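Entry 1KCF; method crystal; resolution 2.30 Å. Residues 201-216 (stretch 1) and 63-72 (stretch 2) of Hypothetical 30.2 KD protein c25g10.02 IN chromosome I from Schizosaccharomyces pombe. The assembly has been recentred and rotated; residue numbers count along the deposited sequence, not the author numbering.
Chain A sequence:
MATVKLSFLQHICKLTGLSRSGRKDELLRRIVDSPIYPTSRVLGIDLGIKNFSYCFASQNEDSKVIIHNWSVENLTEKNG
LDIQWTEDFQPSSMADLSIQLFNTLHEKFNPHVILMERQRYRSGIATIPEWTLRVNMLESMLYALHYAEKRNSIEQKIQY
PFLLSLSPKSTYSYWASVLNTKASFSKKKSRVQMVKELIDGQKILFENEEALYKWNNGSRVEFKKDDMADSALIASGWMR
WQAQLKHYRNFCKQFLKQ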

# COMPACT_ATOMS: atom_id res chain seq x y z
N GLY A 201 -19.11 -33.33 -4.02
CA GLY A 201 -18.24 -34.34 -4.61
C GLY A 201 -17.14 -34.75 -3.65
O GLY A 201 -16.24 -35.51 -4.01
N GLN A 202 -17.20 -34.24 -2.43
CA GLN A 202 -16.21 -34.55 -1.40
C GLN A 202 -14.79 -34.15 -1.78
O GLN A 202 -13.82 -34.73 -1.29
CB GLN A 202 -16.24 -36.05 -1.08
CG GLN A 202 -17.55 -36.55 -0.50
CD GLN A 202 -17.48 -38.02 -0.12
OE1 GLN A 202 -17.31 -38.89 -0.98
NE2 GLN A 202 -17.60 -38.31 1.17
N LYS A 203 -14.65 -33.16 -2.66
CA LYS A 203 -13.34 -32.68 -3.07
C LYS A 203 -12.87 -31.65 -2.06
O LYS A 203 -11.68 -31.33 -1.97
CB LYS A 203 -13.40 -32.06 -4.47
CG LYS A 203 -13.70 -33.06 -5.57
CD LYS A 203 -12.61 -34.11 -5.64
CE LYS A 203 -12.98 -35.24 -6.58
NZ LYS A 203 -11.94 -36.31 -6.55
N ILE A 204 -13.83 -31.12 -1.31
CA ILE A 204 -13.58 -30.14 -0.26
C ILE A 204 -14.32 -30.63 0.98
O ILE A 204 -15.54 -30.80 0.96
CB ILE A 204 -14.12 -28.74 -0.64
CG1 ILE A 204 -13.23 -28.11 -1.72
CG2 ILE A 204 -14.19 -27.85 0.58
CD1 ILE A 204 -13.72 -26.75 -2.18
N LEU A 205 -13.58 -30.88 2.06
CA LEU A 205 -14.17 -31.33 3.31
C LEU A 205 -13.98 -30.25 4.36
O LEU A 205 -13.21 -29.31 4.15
CB LEU A 205 -13.50 -32.63 3.79
CG LEU A 205 -13.70 -33.90 2.98
CD1 LEU A 205 -12.88 -35.03 3.59
CD2 LEU A 205 -15.17 -34.28 2.95
N PHE A 206 -14.66 -30.40 5.48
CA PHE A 206 -14.55 -29.43 6.56
C PHE A 206 -14.06 -30.05 7.86
O PHE A 206 -14.53 -31.11 8.27
CB PHE A 206 -15.89 -28.74 6.80
CG PHE A 206 -16.40 -27.99 5.61
CD1 PHE A 206 -16.94 -28.67 4.52
CD2 PHE A 206 -16.34 -26.61 5.57
CE1 PHE A 206 -17.41 -27.98 3.41
CE2 PHE A 206 -16.81 -25.90 4.47
CZ PHE A 206 -17.35 -26.59 3.38
N GLU A 207 -13.10 -29.39 8.50
CA GLU A 207 -12.54 -29.86 9.76
C GLU A 207 -13.57 -29.69 10.87
O GLU A 207 -13.74 -30.57 11.70
CB GLU A 207 -11.28 -29.07 10.10
CG GLU A 207 -10.74 -29.33 11.50
CD GLU A 207 -9.54 -28.46 11.84
OE1 GLU A 207 -9.60 -27.23 11.58
OE2 GLU A 207 -8.54 -28.99 12.37
N ASN A 208 -14.25 -28.55 10.87
CA ASN A 208 -15.26 -28.26 11.88
C ASN A 208 -16.61 -27.93 11.25
O ASN A 208 -16.68 -27.52 10.09
CB ASN A 208 -14.82 -27.10 12.77
CG ASN A 208 -14.31 -25.92 11.98
OD1 ASN A 208 -13.22 -25.98 11.40
ND2 ASN A 208 -15.09 -24.85 11.94
N GLU A 209 -17.67 -28.11 12.03
CA GLU A 209 -19.02 -27.85 11.57
C GLU A 209 -19.34 -26.37 11.38
O GLU A 209 -20.17 -26.02 10.54
CB GLU A 209 -20.02 -28.49 12.53
CG GLU A 209 -19.74 -28.23 13.99
CD GLU A 209 -20.19 -26.85 14.44
OE1 GLU A 209 -19.72 -26.40 15.51
OE2 GLU A 209 -21.01 -26.23 13.74
N GLU A 210 -18.67 -25.50 12.14
CA GLU A 210 -18.90 -24.06 12.05
C GLU A 210 -18.83 -23.54 10.61
O GLU A 210 -19.80 -22.96 10.10
CB GLU A 210 -17.89 -23.31 12.91
CG GLU A 210 -18.05 -23.55 14.41
CD GLU A 210 -19.35 -22.98 14.95
OE1 GLU A 210 -19.51 -21.74 14.95
OE2 GLU A 210 -20.22 -23.78 15.36
N ALA A 211 -17.70 -23.75 9.96
CA ALA A 211 -17.50 -23.31 8.59
C ALA A 211 -18.59 -23.89 7.69
O ALA A 211 -19.24 -23.17 6.94
CB ALA A 211 -16.12 -23.72 8.09
N LEU A 212 -18.77 -25.21 7.77
CA LEU A 212 -19.78 -25.88 6.96
C LEU A 212 -21.14 -25.24 7.23
O LEU A 212 -21.96 -25.09 6.32
CB LEU A 212 -19.84 -27.37 7.31
CG LEU A 212 -20.23 -28.37 6.21
CD1 LEU A 212 -20.70 -29.65 6.87
CD2 LEU A 212 -21.33 -27.80 5.33
N TYR A 213 -21.37 -24.87 8.48
CA TYR A 213 -22.63 -24.25 8.88
C TYR A 213 -22.86 -22.90 8.21
O TYR A 213 -23.96 -22.63 7.72
CB TYR A 213 -22.69 -24.07 10.40
CG TYR A 213 -24.07 -23.67 10.90
CD1 TYR A 213 -25.11 -24.59 10.93
CD2 TYR A 213 -24.33 -22.36 11.32
CE1 TYR A 213 -26.39 -24.22 11.35
CE2 TYR A 213 -25.60 -21.98 11.74
CZ TYR A 213 -26.62 -22.92 11.76
OH TYR A 213 -27.89 -22.55 12.15
N LYS A 214 -21.84 -22.06 8.19
CA LYS A 214 -21.95 -20.73 7.58
C LYS A 214 -22.37 -20.86 6.12
O LYS A 214 -23.23 -20.12 5.63
CB LYS A 214 -20.61 -19.99 7.64
CG LYS A 214 -20.09 -19.71 9.03
CD LYS A 214 -18.90 -18.77 8.97
CE LYS A 214 -18.28 -18.56 10.34
NZ LYS A 214 -17.18 -17.55 10.31
N TRP A 215 -21.75 -21.80 5.42
CA TRP A 215 -22.04 -22.02 4.01
C TRP A 215 -23.47 -22.48 3.77
O TRP A 215 -24.17 -21.92 2.93
CB TRP A 215 -21.07 -23.04 3.44
CG TRP A 215 -21.34 -23.39 2.02
CD1 TRP A 215 -21.84 -24.56 1.54
CD2 TRP A 215 -21.11 -22.56 0.88
NE1 TRP A 215 -21.93 -24.52 0.17
CE2 TRP A 215 -21.48 -23.30 -0.26
CE3 TRP A 215 -20.62 -21.26 0.71
CZ2 TRP A 215 -21.38 -22.79 -1.56
CZ3 TRP A 215 -20.51 -20.75 -0.58
CH2 TRP A 215 -20.89 -21.51 -1.69
N ASN A 216 -23.90 -23.50 4.49
CA ASN A 216 -25.25 -24.03 4.32
C ASN A 216 -26.35 -23.09 4.79
O ASN A 216 -27.39 -22.98 4.14
CB ASN A 216 -25.40 -25.38 5.03
CG ASN A 216 -24.66 -26.49 4.31
OD1 ASN A 216 -24.57 -26.50 3.08
ND2 ASN A 216 -24.15 -27.45 5.08
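Stretch 2, residues 63-72: SKVIIHNWSV

The centre of this contact is Trp-70, whose side chain reaches into the angle between the short strand and the helix of stretch 1. On one flank its six-membered ring lies near parallel to that of Trp-215, the planes at 20° but slid apart so that they barely overlap; CH2 of Trp-70 comes within 3.3 Å of CE3 of Trp-215. Phe-206 meets the same indole rim to rim, its CE2 3.6 Å from CE3 of Trp-70. Ala-211 points toward stretch 2, with its CB 4.2 Å from CB of Trp-70 and 4.2 Å from CG2 of Ile-67. Ile-67 extends the apolar patch, its CD1 lying 3.5 Å from CG2 of Ile-204 and 3.8 Å from CE2 of Phe-206.

Beneath these side chains the backbones pair as parallel strands. Residues 65-67 run beside 204-206 in extended conformation, the axes 4.6 Å apart at closest approach and crossing at -34°. Val-65 sits beside Ile-204, Ile-66 beside Leu-205 and Ile-67 beside Phe-206, with CA-CA distances of 4.8, 4.9 and 4.8 Å. The alternation sorts the side chains: Val-65 and Ile-67 share one face with Ile-204 and Phe-206, while Ile-66 and Leu-205 take the other. The hydrogen bonds show the parallel pattern, each strand reaching alternately ahead and back: Val-65 N to Lys-203 O at 3.3 Å, Leu-205 N to Val-65 O at 2.8 Å, Ile-67 N to Leu-205 O at 2.9 Å and Glu-207 N to Ile-67 O at 3.0 Å.

The chain then turns a corner at His-68, and the strand that follows leaves this pairing to run beneath the helix instead. The axes of 69-72 and helix 209-216 pass 7.6 Å apart and cross at 34°, a spacing filled by side chains rather than backbone bonds.

Polar groups finish the margins. Beside the corner, His-68 ND1 gives a weak hydrogen bond to Glu-207 OE1 at 2.8 Å, the carboxylate oxygen lying at the edge of the imidazole. Farther along the helix, Lys-214 lays its aliphatic chain against the second strand, CD 3.3 Å from Trp-70 O, and brings NZ to 3.4 Å from Ser-71 CB. At the start of the pairing the CA-to-CB bond of Lys-64 points toward stretch 1, and its CE lies 3.2 Å from Gln-202 O. The pattern to read is a parallel backbone register, an apolar cluster gathered round Trp-70 and Ile-67, and polar side chains at the margins.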

# COMPACT_ATOMS: atom_id res chain seq x y z
N SER A 63 -5.14 -35.87 -0.89
CA SER A 63 -5.11 -34.75 -1.83
C SER A 63 -6.41 -33.97 -1.79
O SER A 63 -6.75 -33.24 -2.72
CB SER A 63 -4.84 -35.26 -3.25
N LYS A 64 -7.16 -34.12 -0.70
CA LYS A 64 -8.42 -33.41 -0.55
C LYS A 64 -8.20 -32.13 0.23
O LYS A 64 -7.37 -32.06 1.13
CB LYS A 64 -9.45 -34.28 0.16
CG LYS A 64 -10.00 -35.39 -0.72
CD LYS A 64 -11.18 -36.08 -0.07
CE LYS A 64 -11.76 -37.14 -0.98
NZ LYS A 64 -12.94 -37.80 -0.36
N VAL A 65 -8.96 -31.09 -0.12
CA VAL A 65 -8.85 -29.82 0.56
C VAL A 65 -9.70 -29.81 1.82
O VAL A 65 -10.88 -30.12 1.78
CB VAL A 65 -9.31 -28.67 -0.35
CG1 VAL A 65 -9.23 -27.35 0.41
CG2 VAL A 65 -8.46 -28.63 -1.61
N ILE A 66 -9.08 -29.46 2.94
CA ILE A 66 -9.77 -29.42 4.21
C ILE A 66 -9.86 -27.97 4.70
O ILE A 66 -8.85 -27.32 4.95
CB ILE A 66 -9.04 -30.26 5.27
CG1 ILE A 66 -8.83 -31.68 4.74
CG2 ILE A 66 -9.87 -30.30 6.57
CD1 ILE A 66 -7.97 -32.55 5.62
N ILE A 67 -11.09 -27.48 4.82
CA ILE A 67 -11.32 -26.12 5.27
C ILE A 67 -11.37 -26.03 6.80
O ILE A 67 -12.12 -26.76 7.44
CB ILE A 67 -12.64 -25.58 4.68
CG1 ILE A 67 -12.49 -25.46 3.15
CG2 ILE A 67 -13.00 -24.24 5.32
CD1 ILE A 67 -13.71 -24.93 2.44
N HIS A 68 -10.57 -25.13 7.37
CA HIS A 68 -10.52 -24.95 8.81
C HIS A 68 -11.39 -23.76 9.23
O HIS A 68 -12.15 -23.83 10.20
CB HIS A 68 -9.09 -24.69 9.27
CG HIS A 68 -8.10 -25.71 8.79
ND1 HIS A 68 -8.22 -27.05 9.10
CD2 HIS A 68 -6.98 -25.59 8.06
CE1 HIS A 68 -7.21 -27.71 8.56
NE2 HIS A 68 -6.44 -26.84 7.93
N ASN A 69 -11.26 -22.67 8.50
CA ASN A 69 -12.03 -21.46 8.77
C ASN A 69 -12.42 -20.85 7.45
O ASN A 69 -11.66 -20.92 6.47
CB ASN A 69 -11.20 -20.47 9.59
CG ASN A 69 -10.79 -21.04 10.93
OD1 ASN A 69 -9.77 -21.72 11.04
ND2 ASN A 69 -11.59 -20.78 11.96
N TRP A 70 -13.59 -20.23 7.41
CA TRP A 70 -14.09 -19.68 6.17
C TRP A 70 -15.13 -18.62 6.49
O TRP A 70 -16.10 -18.89 7.20
CB TRP A 70 -14.71 -20.84 5.39
CG TRP A 70 -15.10 -20.57 4.00
CD1 TRP A 70 -14.65 -19.57 3.20
CD2 TRP A 70 -16.00 -21.35 3.21
NE1 TRP A 70 -15.19 -19.69 1.94
CE2 TRP A 70 -16.03 -20.78 1.92
CE3 TRP A 70 -16.77 -22.49 3.46
CZ2 TRP A 70 -16.80 -21.30 0.89
CZ3 TRP A 70 -17.55 -23.02 2.43
CH2 TRP A 70 -17.55 -22.42 1.16
N SER A 71 -14.94 -17.41 5.96
CA SER A 71 -15.88 -16.34 6.23
C SER A 71 -15.71 -15.09 5.37
O SER A 71 -14.69 -14.91 4.69
CB SER A 71 -15.77 -15.94 7.71
OG SER A 71 -16.74 -14.98 8.08
N VAL A 72 -16.74 -14.25 5.39
CA VAL A 72 -16.75 -12.98 4.67
C VAL A 72 -17.14 -11.94 5.71
O VAL A 72 -18.15 -12.09 6.40
CB VAL A 72 -17.78 -12.98 3.52
CG1 VAL A 72 -17.94 -11.58 2.97
CG2 VAL A 72 -17.32 -13.91 2.42